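Side-chain contact in putative periplasmic protein ydgH (Salmonella enterica subsp. enterica serovar Typhimurium, PDB 4EVU), which is of unknown function but is a putative periplasmic protein and possibly a secreted effector, represented here by its C-terminal DUF1471 (YdgH/BhsA/McbA-like) domain: residues 35-38 / 39-43. Residues are numbered along the deposited sequence; the frame is centred on the assembly and turned at random.
Sequences ISYQ and VAKRA
Two i to i+4 pairs, Y37 with K41 and Q38 with R42, line the outer side of helix 32-45, which packs on the mixed sheet of this DUF1471 domain. With chi1 at 176°, the Y37 ring is placed beside its own carbonyl carbon, on the side where K41 comes up. The lysine chain starts out the same way and bends once, at chi3 (-61°), which brings its end back to the tyrosine. There CE of K41 lies 3.6 Å from CE2 of Y37 and meets the ring at a slant. Water 1 sits in the ring plane, 2.7 Å from OH of Y37. It accepts a hydrogen bond from NZ of K41 at 2.5 Å. In the adjacent pair, the Q38 chain bends at chi2 and the R42 chain runs extended from CG to NE; water 2 joins their ends. This water lies in the guanidinium plane, 2.6 Å from NE of R42. It accepts from NE and donates to OE1 of Q38 at 2.5 Å. The aliphatic part of R42 passes the Q38 carbonyl, with CG 3.5 Å from O of Q38. R42 also makes a cation-pi contact with F25 of strand 21-28. Beneath these pairs run the helical bonds from V39, A40, K41 and R42 to the carbonyls four residues earlier. The last is the longest, 3.2 Å from N of R42 to O of Q38. The buried side of the helix carries I35, V39 and A43, which touch strand 63-71. I35 and S36 also pack on M32 of the second subunit. Across both polar pairs the side-chain hydrogen bonding runs through water. Each water accepts from a basic group, and the waters probably let the two charged ends lie beside neutral partners.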
ATOM      1  N   ILE B  35       1.310  -2.396  -6.539  1.00 15.92           N
ATOM      2  CA  ILE B  35       2.420  -2.835  -5.698  1.00 15.94           C
ATOM      3  C   ILE B  35       2.131  -4.179  -4.993  1.00 15.29           C
ATOM      4  O   ILE B  35       3.046  -5.001  -4.863  1.00 14.83           O
ATOM      5  CB  ILE B  35       2.969  -1.733  -4.722  1.00 16.52           C
ATOM      6  CG1 ILE B  35       4.357  -2.119  -4.218  1.00 17.69           C
ATOM      7  CG2 ILE B  35       1.989  -1.426  -3.628  1.00 16.06           C
ATOM      8  CD1 ILE B  35       5.402  -2.294  -5.340  1.00 19.16           C
ATOM      9  N   SER B  36       0.895  -4.400  -4.541  1.00 13.91           N
ATOM     10  CA  SER B  36       0.517  -5.666  -3.960  1.00 14.86           C
ATOM     11  C   SER B  36       0.704  -6.805  -4.944  1.00 14.89           C
ATOM     12  O   SER B  36       1.164  -7.886  -4.552  1.00 14.92           O
ATOM     13  CB  SER B  36      -0.935  -5.646  -3.492  1.00 15.73           C
ATOM     14  OG  SER B  36      -1.131  -4.714  -2.436  1.00 19.03           O
ATOM     15  N   TYR B  37       0.373  -6.560  -6.202  1.00 15.55           N
ATOM     16  CA  TYR B  37       0.598  -7.533  -7.254  1.00 16.06           C
ATOM     17  C   TYR B  37       2.088  -7.891  -7.389  1.00 15.68           C
ATOM     18  O   TYR B  37       2.425  -9.059  -7.554  1.00 16.53           O
ATOM     19  CB  TYR B  37       0.009  -6.988  -8.565  1.00 16.85           C
ATOM     20  CG  TYR B  37       0.264  -7.856  -9.755  1.00 18.86           C
ATOM     21  CD1 TYR B  37      -0.564  -8.925 -10.057  1.00 20.58           C
ATOM     22  CD2 TYR B  37       1.372  -7.638 -10.571  1.00 22.51           C
ATOM     23  CE1 TYR B  37      -0.316  -9.737 -11.172  1.00 22.29           C
ATOM     24  CE2 TYR B  37       1.629  -8.435 -11.686  1.00 24.65           C
ATOM     25  CZ  TYR B  37       0.788  -9.502 -11.970  1.00 23.46           C
ATOM     26  OH  TYR B  37       1.017 -10.304 -13.082  1.00 28.28           O
ATOM     27  N   GLN B  38       2.961  -6.886  -7.327  1.00 15.37           N
ATOM     28  CA  GLN B  38       4.396  -7.130  -7.419  1.00 15.47           C
ATOM     29  C   GLN B  38       4.887  -7.942  -6.235  1.00 14.80           C
ATOM     30  O   GLN B  38       5.680  -8.858  -6.414  1.00 16.57           O
ATOM     31  CB  GLN B  38       5.199  -5.827  -7.535  1.00 16.36           C
ATOM     32  CG  GLN B  38       4.915  -5.056  -8.841  1.00 18.29           C
ATOM     33  CD  GLN B  38       5.310  -5.824 -10.082  1.00 24.34           C
ATOM     34  OE1 GLN B  38       6.310  -6.525 -10.082  1.00 29.87           O
ATOM     35  NE2 GLN B  38       4.513  -5.716 -11.133  1.00 27.65           N
ATOM     36  N   VAL B  39       4.426  -7.620  -5.035  1.00 13.76           N
ATOM     37  CA  VAL B  39       4.800  -8.403  -3.861  1.00 13.60           C
ATOM     38  C   VAL B  39       4.289  -9.851  -3.976  1.00 13.76           C
ATOM     39  O   VAL B  39       5.038 -10.807  -3.778  1.00 15.03           O
ATOM     40  CB  VAL B  39       4.306  -7.744  -2.565  1.00 13.74           C
ATOM     41  CG1 VAL B  39       4.672  -8.602  -1.358  1.00 14.21           C
ATOM     42  CG2 VAL B  39       4.911  -6.324  -2.401  1.00 15.25           C
ATOM     43  N   ALA B  40       3.032 -10.010  -4.378  1.00 14.40           N
ATOM     44  CA  ALA B  40       2.412 -11.347  -4.509  1.00 13.47           C
ATOM     45  C   ALA B  40       3.183 -12.194  -5.521  1.00 13.92           C
ATOM     46  O   ALA B  40       3.370 -13.385  -5.311  1.00 15.15           O
ATOM     47  CB  ALA B  40       0.945 -11.211  -4.910  1.00 14.50           C
ATOM     48  N   LYS B  41       3.584 -11.585  -6.640  1.00 14.79           N
ATOM     49  CA  LYS B  41       4.347 -12.281  -7.691  1.00 15.39           C
ATOM     50  C   LYS B  41       5.683 -12.794  -7.135  1.00 15.44           C
ATOM     51  O   LYS B  41       6.076 -13.951  -7.380  1.00 17.16           O
ATOM     52  CB  LYS B  41       4.561 -11.389  -8.942  1.00 17.94           C
ATOM     53  CG  LYS B  41       5.464 -12.009 -10.010  1.00 23.28           C
ATOM     54  CD  LYS B  41       5.765 -11.053 -11.150  1.00 28.88           C
ATOM     55  CE  LYS B  41       4.511 -10.650 -11.855  1.00 31.13           C
ATOM     56  NZ  LYS B  41       4.820  -9.876 -13.068  1.00 33.81           N
ATOM     57  N   ARG B  42       6.373 -11.967  -6.379  1.00 16.08           N
ATOM     58  CA  ARG B  42       7.653 -12.354  -5.818  1.00 16.39           C
ATOM     59  C   ARG B  42       7.482 -13.411  -4.747  1.00 15.83           C
ATOM     60  O   ARG B  42       8.327 -14.306  -4.602  1.00 15.56           O
ATOM     61  CB  ARG B  42       8.384 -11.136  -5.274  1.00 16.76           C
ATOM     62  CG  ARG B  42       8.941 -10.224  -6.390  1.00 17.49           C
ATOM     63  CD  ARG B  42       9.246  -8.839  -5.898  1.00 19.05           C
ATOM     64  NE  ARG B  42       9.791  -7.910  -6.890  1.00 22.89           N
ATOM     65  CZ  ARG B  42      11.086  -7.664  -7.081  1.00 24.65           C
ATOM     66  NH1 ARG B  42      12.029  -8.354  -6.434  1.00 27.30           N
ATOM     67  NH2 ARG B  42      11.441  -6.753  -7.980  1.00 27.46           N
ATOM     68  N   ALA B  43       6.392 -13.311  -4.009  1.00 15.07           N
ATOM     69  CA  ALA B  43       6.057 -14.314  -3.011  1.00 14.26           C
ATOM     70  C   ALA B  43       5.804 -15.660  -3.688  1.00 14.77           C
ATOM     71  O   ALA B  43       6.267 -16.714  -3.248  1.00 15.64           O
ATOM     72  CB  ALA B  43       4.805 -13.859  -2.198  1.00 15.71           C
TER
HETATM   73  O   HOH W   1       2.992  -9.574 -14.766  1.00 34.67           O
HETATM   74  O   HOH W   2       8.439  -6.632  -8.728  1.00 43.34           O